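Local coordinates for hydrogenase expression protein (Thiobacillus denitrificans, PDB 3SB1), which is of uncertain biochemical role but probably takes part in the expression or maturation of hydrogenase, in the manner of HupH/HyaF proteins, at residues H56-H59 against L60-G64; D106-F110 against P111-W115. One frame throughout, in Å; residues are numbered along the deposited sequence.

Contact 1 of 2, residues H56-H59 against L60-G64; sequences HLHH and LLETG
His58 and Glu62, and one residue further on His59 and Thr63, pair up along the last turns of helix 48-63. Two of the contacts are CH-pi: Glu62 CG stands over a face of the His58 ring, 3.8 Å from its centroid, and Thr63 CG2 lies 4.0 Å from the centroid of the His59 ring, also over a face. His58 has CG anti to its N (chi1 -176°), which swings the ring forward along the helix to meet the glutamate. The carboxylate is near but badly aimed: Glu62 OE2 is 3.3 Å from His58 NE2, at an angle too poor for a hydrogen bond, with the two planes 48° apart.

The polar grip centres on His59 O. Thr63 N (2.8 Å) and Thr63 OG1 (2.8 Å) both donate to His59 O, from opposite faces of its carbonyl plane, and the hydroxyl in turn accepts from the backbone N of Glu65. His59 NE2 is hydrogen-bonded to Glu65 OE1. Gly64, with positive phi, gives its N to Leu60 O as the chain leaves the helix. His59 O and Leu60 O are thus met within the helix end, while Leu61 O takes Arg143 of the second subunit.

Contact 2 of 2, residues D106-F110 against P111-W115; sequences DETAF and PGVWW
Glu107 crosses the face of the Trp114 indole obliquely, the two forming a non-hydrogen-bonded antiparallel pair in the beta hairpin of strands 102-107 and 113-119. Its CB sits over the six-membered ring, 3.8 Å from the centroid and 17° off the normal, a CH-pi contact. With CG anti to the backbone N (chi1 -164°) and the chain extended beyond it, CG travels on across the same face. CD comes next, 3.8 Å from Trp114 CZ2, and the carboxylate stacks on the indole with the planes 12° apart. OE1 stays near Trp114 CH2, while OE2 leans toward the turn and takes the N-H of Gly112 on its anti lone pair at 3.1 Å; Ser141 of the second subunit also hydrogen-bonds OE2. Trp114 NE1 is itself hydrogen-bonded to Ala133 O.

The hairpin's turn is type II, Phe110 to Val113, closed by Val113 N to Phe110 O at 3.0 Å, with Gly112 at the positive-phi position. Thr108 binds the strand after the turn: its N and its OG1 both donate to Val113 O, the hydroxyl from above the carbonyl plane at 2.9 Å, and OG1 accepts from Phe110 N in an ST turn. With Trp114 cut back to an alanine, the Glu107 chain is likely to lose the surface beneath it, its carboxylate to turn more freely and Ala133 O to lack the indole N-H. The buried glutamate is therefore held flat by the ring and gripped from both subunits, which would probably stabilise its negative charge inside the dimer.

Contact 1 comes first along the chain, at the C-terminal end of helix 48-63; contact 2 follows as the turn of the hairpin made by strands 102-107 and 113-119, neighbours in the five-stranded antiparallel sheet. Their centres lie about 15 Å apart, yet they touch: Leu57 CD1 packs on Val113 CG2 at 3.9 Å, so the helix rests beside the hairpin's turn. Strand 125-132 joins them as well, Val132 meeting the helix and Ile130 the hairpin. Both reach the second subunit, whose Val146 packs on Leu57, Leu60 and Leu61 while its Ala149 and Ala152 meet Pro111 and Phe110. Helix and hairpin thus help build one dimer surface for helix 143-157 of the partner.

Contact 1 of 2, residues H56-H59 against L60-G64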
ATOM      1  N   HIS A  56      16.074  -8.666 -11.316  1.00 15.94           N
ATOM      2  CA  HIS A  56      15.307  -8.842 -10.065  1.00 17.00           C
ATOM      3  C   HIS A  56      13.851  -9.234 -10.335  1.00 15.10           C
ATOM      4  O   HIS A  56      13.238 -10.029  -9.591  1.00 15.24           O
ATOM      5  CB  HIS A  56      15.414  -7.614  -9.175  1.00 16.33           C
ATOM      6  CG  HIS A  56      16.772  -7.398  -8.644  1.00 20.95           C
ATOM      7  ND1 HIS A  56      17.584  -8.453  -8.289  1.00 31.17           N
ATOM      8  CD2 HIS A  56      17.458  -6.276  -8.349  1.00 29.87           C
ATOM      9  CE1 HIS A  56      18.716  -7.984  -7.794  1.00 33.64           C
ATOM     10  NE2 HIS A  56      18.672  -6.669  -7.834  1.00 24.89           N
ATOM     11  N   LEU A  57      13.234  -8.644 -11.372  1.00 14.28           N
ATOM     12  CA  LEU A  57      11.890  -9.011 -11.764  1.00 14.18           C
ATOM     13  C   LEU A  57      11.781 -10.483 -12.166  1.00 15.32           C
ATOM     14  O   LEU A  57      10.840 -11.170 -11.735  1.00 15.90           O
ATOM     15  CB  LEU A  57      11.369  -8.103 -12.861  1.00 14.76           C
ATOM     16  CG  LEU A  57      10.938  -6.701 -12.479  1.00 14.67           C
ATOM     17  CD1 LEU A  57      10.846  -5.793 -13.725  1.00 15.24           C
ATOM     18  CD2 LEU A  57       9.585  -6.734 -11.679  1.00 15.39           C
ATOM     19  N   HIS A  58      12.745 -10.964 -12.952  1.00 15.78           N
ATOM     20  CA  HIS A  58      12.777 -12.358 -13.330  1.00 18.65           C
ATOM     21  C   HIS A  58      12.861 -13.235 -12.043  1.00 17.97           C
ATOM     22  O   HIS A  58      12.152 -14.210 -11.924  1.00 16.15           O
ATOM     23  CB  HIS A  58      13.962 -12.612 -14.222  1.00 19.99           C
ATOM     24  CG  HIS A  58      14.023 -14.005 -14.753  1.00 29.49           C
ATOM     25  ND1 HIS A  58      14.846 -14.972 -14.211  1.00 35.02           N
ATOM     26  CD2 HIS A  58      13.366 -14.592 -15.776  1.00 37.56           C
ATOM     27  CE1 HIS A  58      14.707 -16.093 -14.901  1.00 37.32           C
ATOM     28  NE2 HIS A  58      13.813 -15.890 -15.852  1.00 36.94           N
ATOM     29  N   HIS A  59      13.718 -12.827 -11.104  1.00 16.76           N
ATOM     30  CA  HIS A  59      13.943 -13.564  -9.860  1.00 16.58           C
ATOM     31  C   HIS A  59      12.661 -13.630  -9.029  1.00 14.14           C
ATOM     32  O   HIS A  59      12.305 -14.672  -8.474  1.00 15.07           O
ATOM     33  CB  HIS A  59      15.069 -12.913  -9.051  1.00 17.73           C
ATOM     34  CG  HIS A  59      15.448 -13.678  -7.829  1.00 20.19           C
ATOM     35  ND1 HIS A  59      16.146 -14.855  -7.905  1.00 27.68           N
ATOM     36  CD2 HIS A  59      15.217 -13.456  -6.515  1.00 25.13           C
ATOM     37  CE1 HIS A  59      16.355 -15.325  -6.686  1.00 28.65           C
ATOM     38  NE2 HIS A  59      15.822 -14.483  -5.826  1.00 24.57           N
ATOM     39  N   LEU A  60      11.964 -12.501  -8.940  1.00 14.70           N
ATOM     40  CA  LEU A  60      10.737 -12.419  -8.175  1.00 14.48           C
ATOM     41  C   LEU A  60       9.712 -13.380  -8.788  1.00 14.90           C
ATOM     42  O   LEU A  60       9.046 -14.121  -8.067  1.00 15.09           O
ATOM     43  CB  LEU A  60      10.204 -10.998  -8.231  1.00 13.00           C
ATOM     44  CG  LEU A  60       8.887 -10.778  -7.516  1.00 13.20           C
ATOM     45  CD1 LEU A  60       8.965 -11.024  -6.040  1.00 14.44           C
ATOM     46  CD2 LEU A  60       8.334  -9.354  -7.802  1.00 15.09           C
ATOM     47  N   LEU A  61       9.541 -13.333 -10.099  1.00 14.31           N
ATOM     48  CA  LEU A  61       8.608 -14.199 -10.762  1.00 13.63           C
ATOM     49  C   LEU A  61       8.939 -15.682 -10.623  1.00 14.54           C
ATOM     50  O   LEU A  61       8.101 -16.471 -10.366  1.00 19.03           O
ATOM     51  CB  LEU A  61       8.520 -13.827 -12.251  1.00 14.95           C
ATOM     52  CG  LEU A  61       7.915 -12.431 -12.464  1.00 19.06           C
ATOM     53  CD1 LEU A  61       8.355 -11.858 -13.833  1.00 25.70           C
ATOM     54  CD2 LEU A  61       6.397 -12.614 -12.333  1.00 22.27           C
ATOM     55  N   GLU A  62      10.197 -16.021 -10.732  1.00 15.98           N
ATOM     56  CA  GLU A  62      10.566 -17.416 -10.663  1.00 16.69           C
ATOM     57  C   GLU A  62      10.573 -17.984  -9.244  1.00 17.74           C
ATOM     58  O   GLU A  62      10.146 -19.108  -9.041  1.00 19.75           O
ATOM     59  CB  GLU A  62      11.945 -17.578 -11.282  1.00 19.14           C
ATOM     60  CG  GLU A  62      12.055 -17.225 -12.763  1.00 26.99           C
ATOM     61  CD  GLU A  62      11.345 -18.161 -13.745  1.00 35.31           C
ATOM     62  OE1 GLU A  62      10.918 -19.292 -13.388  1.00 36.71           O
ATOM     63  OE2 GLU A  62      11.249 -17.732 -14.923  1.00 40.56           O
ATOM     64  N   THR A  63      11.017 -17.185  -8.290  1.00 17.49           N
ATOM     65  CA  THR A  63      11.225 -17.667  -6.932  1.00 16.56           C
ATOM     66  C   THR A  63      10.274 -17.165  -5.859  1.00 16.54           C
ATOM     67  O   THR A  63      10.201 -17.745  -4.801  1.00 18.48           O
ATOM     68  CB  THR A  63      12.637 -17.350  -6.448  1.00 16.79           C
ATOM     69  OG1 THR A  63      12.732 -15.980  -6.078  1.00 18.42           O
ATOM     70  CG2 THR A  63      13.711 -17.758  -7.522  1.00 19.92           C
ATOM     71  N   GLY A  64       9.570 -16.085  -6.152  1.00 17.53           N
ATOM     72  CA  GLY A  64       8.652 -15.454  -5.179  1.00 16.58           C
ATOM     73  C   GLY A  64       9.430 -14.558  -4.216  1.00 19.13           C
ATOM     74  O   GLY A  64       8.837 -13.967  -3.314  1.00 21.92           O
TER

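Contact 2 of 2, residues D106-F110 against P111-W115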
ATOM      1  N   ASP A 106       6.379   4.250  -3.407  1.00 12.79           N
ATOM      2  CA  ASP A 106       5.666   4.543  -4.635  1.00 15.28           C
ATOM      3  C   ASP A 106       5.913   3.493  -5.701  1.00 13.02           C
ATOM      4  O   ASP A 106       7.068   3.213  -6.060  1.00 14.54           O
ATOM      5  CB  ASP A 106       6.084   5.899  -5.183  1.00 15.39           C
ATOM      6  CG  ASP A 106       5.669   7.061  -4.263  1.00 24.37           C
ATOM      7  OD1 ASP A 106       4.600   6.967  -3.644  1.00 25.27           O
ATOM      8  OD2 ASP A 106       6.456   8.012  -4.099  1.00 30.80           O
ATOM      9  N   GLU A 107       4.847   2.945  -6.236  1.00 12.05           N
ATOM     10  CA  GLU A 107       5.020   2.015  -7.347  1.00 12.34           C
ATOM     11  C   GLU A 107       5.432   2.890  -8.553  1.00 13.03           C
ATOM     12  O   GLU A 107       4.881   4.005  -8.779  1.00 14.59           O
ATOM     13  CB  GLU A 107       3.735   1.242  -7.651  1.00 14.04           C
ATOM     14  CG  GLU A 107       4.001   0.024  -8.512  1.00 16.99           C
ATOM     15  CD  GLU A 107       2.915  -0.974  -8.516  1.00 26.94           C
ATOM     16  OE1 GLU A 107       1.747  -0.555  -8.237  1.00 27.86           O
ATOM     17  OE2 GLU A 107       3.266  -2.180  -8.762  1.00 26.25           O
ATOM     18  N   THR A 108       6.396   2.415  -9.308  1.00 11.95           N
ATOM     19  CA  THR A 108       6.794   3.077 -10.550  1.00 12.78           C
ATOM     20  C   THR A 108       5.798   2.681 -11.671  1.00 10.47           C
ATOM     21  O   THR A 108       4.813   1.967 -11.462  1.00 12.26           O
ATOM     22  CB  THR A 108       8.216   2.692 -10.984  1.00 10.68           C
ATOM     23  OG1 THR A 108       8.248   1.320 -11.401  1.00 11.97           O
ATOM     24  CG2 THR A 108       9.185   2.927  -9.806  1.00 12.78           C
ATOM     25  N   ALA A 109       6.063   3.139 -12.898  1.00 13.77           N
ATOM     26  CA  ALA A 109       5.215   2.780 -14.004  1.00 14.66           C
ATOM     27  C   ALA A 109       5.304   1.272 -14.348  1.00 13.92           C
ATOM     28  O   ALA A 109       4.478   0.770 -15.124  1.00 15.39           O
ATOM     29  CB  ALA A 109       5.597   3.555 -15.267  1.00 15.75           C
ATOM     30  N   PHE A 110       6.306   0.589 -13.803  1.00 12.47           N
ATOM     31  CA  PHE A 110       6.548  -0.833 -14.001  1.00 14.03           C
ATOM     32  C   PHE A 110       6.030  -1.630 -12.784  1.00 14.00           C
ATOM     33  O   PHE A 110       6.609  -1.560 -11.708  1.00 14.14           O
ATOM     34  CB  PHE A 110       8.044  -1.108 -14.175  1.00 13.59           C
ATOM     35  CG  PHE A 110       8.631  -0.452 -15.399  1.00 15.35           C
ATOM     36  CD1 PHE A 110       8.520  -1.096 -16.633  1.00 15.47           C
ATOM     37  CD2 PHE A 110       9.142   0.816 -15.361  1.00 18.85           C
ATOM     38  CE1 PHE A 110       9.048  -0.557 -17.739  1.00 16.50           C
ATOM     39  CE2 PHE A 110       9.637   1.413 -16.532  1.00 23.43           C
ATOM     40  CZ  PHE A 110       9.566   0.705 -17.734  1.00 20.88           C
ATOM     41  N   PRO A 111       4.931  -2.382 -12.937  1.00 13.55           N
ATOM     42  CA  PRO A 111       4.398  -3.157 -11.822  1.00 14.76           C
ATOM     43  C   PRO A 111       5.456  -4.050 -11.202  1.00 13.85           C
ATOM     44  O   PRO A 111       6.233  -4.689 -11.928  1.00 14.53           O
ATOM     45  CB  PRO A 111       3.330  -4.012 -12.484  1.00 15.53           C
ATOM     46  CG  PRO A 111       2.800  -3.073 -13.576  1.00 16.58           C
ATOM     47  CD  PRO A 111       3.997  -2.366 -14.092  1.00 14.26           C
ATOM     48  N   GLY A 112       5.468  -4.084  -9.877  1.00 13.29           N
ATOM     49  CA  GLY A 112       6.467  -4.859  -9.128  1.00 13.11           C
ATOM     50  C   GLY A 112       7.741  -4.079  -8.783  1.00 13.89           C
ATOM     51  O   GLY A 112       8.618  -4.597  -8.092  1.00 12.53           O
ATOM     52  N   VAL A 113       7.897  -2.862  -9.316  1.00 11.78           N
ATOM     53  CA  VAL A 113       9.080  -2.038  -9.057  1.00 11.15           C
ATOM     54  C   VAL A 113       8.674  -0.830  -8.285  1.00 12.21           C
ATOM     55  O   VAL A 113       7.906   0.005  -8.786  1.00 12.64           O
ATOM     56  CB  VAL A 113       9.770  -1.644 -10.371  1.00 11.41           C
ATOM     57  CG1 VAL A 113      11.084  -0.844 -10.085  1.00 10.67           C
ATOM     58  CG2 VAL A 113      10.035  -2.875 -11.298  1.00 13.43           C
ATOM     59  N   TRP A 114       9.155  -0.749  -7.043  1.00 11.64           N
ATOM     60  CA  TRP A 114       8.782   0.290  -6.107  1.00 10.04           C
ATOM     61  C   TRP A 114       9.927   1.156  -5.712  1.00 11.20           C
ATOM     62  O   TRP A 114      11.033   0.635  -5.493  1.00 12.73           O
ATOM     63  CB  TRP A 114       8.177  -0.376  -4.822  1.00 11.84           C
ATOM     64  CG  TRP A 114       7.055  -1.321  -5.044  1.00 12.36           C
ATOM     65  CD1 TRP A 114       7.128  -2.628  -5.523  1.00 11.83           C
ATOM     66  CD2 TRP A 114       5.653  -1.057  -4.845  1.00 11.67           C
ATOM     67  NE1 TRP A 114       5.869  -3.149  -5.648  1.00 12.18           N
ATOM     68  CE2 TRP A 114       4.939  -2.240  -5.203  1.00 12.75           C
ATOM     69  CE3 TRP A 114       4.960   0.011  -4.309  1.00 12.16           C
ATOM     70  CZ2 TRP A 114       3.570  -2.321  -5.071  1.00 13.04           C
ATOM     71  CZ3 TRP A 114       3.578  -0.088  -4.174  1.00 16.40           C
ATOM     72  CH2 TRP A 114       2.910  -1.208  -4.594  1.00 14.31           C
ATOM     73  N   TRP A 115       9.669   2.455  -5.544  1.00 11.02           N
ATOM     74  CA  TRP A 115      10.710   3.438  -5.126  1.00 12.28           C
ATOM     75  C   TRP A 115      10.376   3.818  -3.678  1.00 12.95           C
ATOM     76  O   TRP A 115       9.300   4.353  -3.411  1.00 12.94           O
ATOM     77  CB  TRP A 115      10.690   4.684  -5.988  1.00 13.38           C
ATOM     78  CG  TRP A 115      11.884   5.557  -5.817  1.00 14.13           C
ATOM     79  CD1 TRP A 115      12.200   6.351  -4.759  1.00 17.25           C
ATOM     80  CD2 TRP A 115      12.924   5.757  -6.796  1.00 12.87           C
ATOM     81  NE1 TRP A 115      13.413   7.004  -5.002  1.00 16.42           N
ATOM     82  CE2 TRP A 115      13.837   6.680  -6.263  1.00 12.80           C
ATOM     83  CE3 TRP A 115      13.104   5.321  -8.090  1.00 16.19           C
ATOM     84  CZ2 TRP A 115      14.956   7.131  -6.979  1.00 14.80           C
ATOM     85  CZ3 TRP A 115      14.245   5.754  -8.794  1.00 18.08           C
ATOM     86  CH2 TRP A 115      15.139   6.656  -8.224  1.00 17.07           C
TER
HETATM   87  O   HOH W   1       9.141   7.110  -2.795  1.00 18.30           O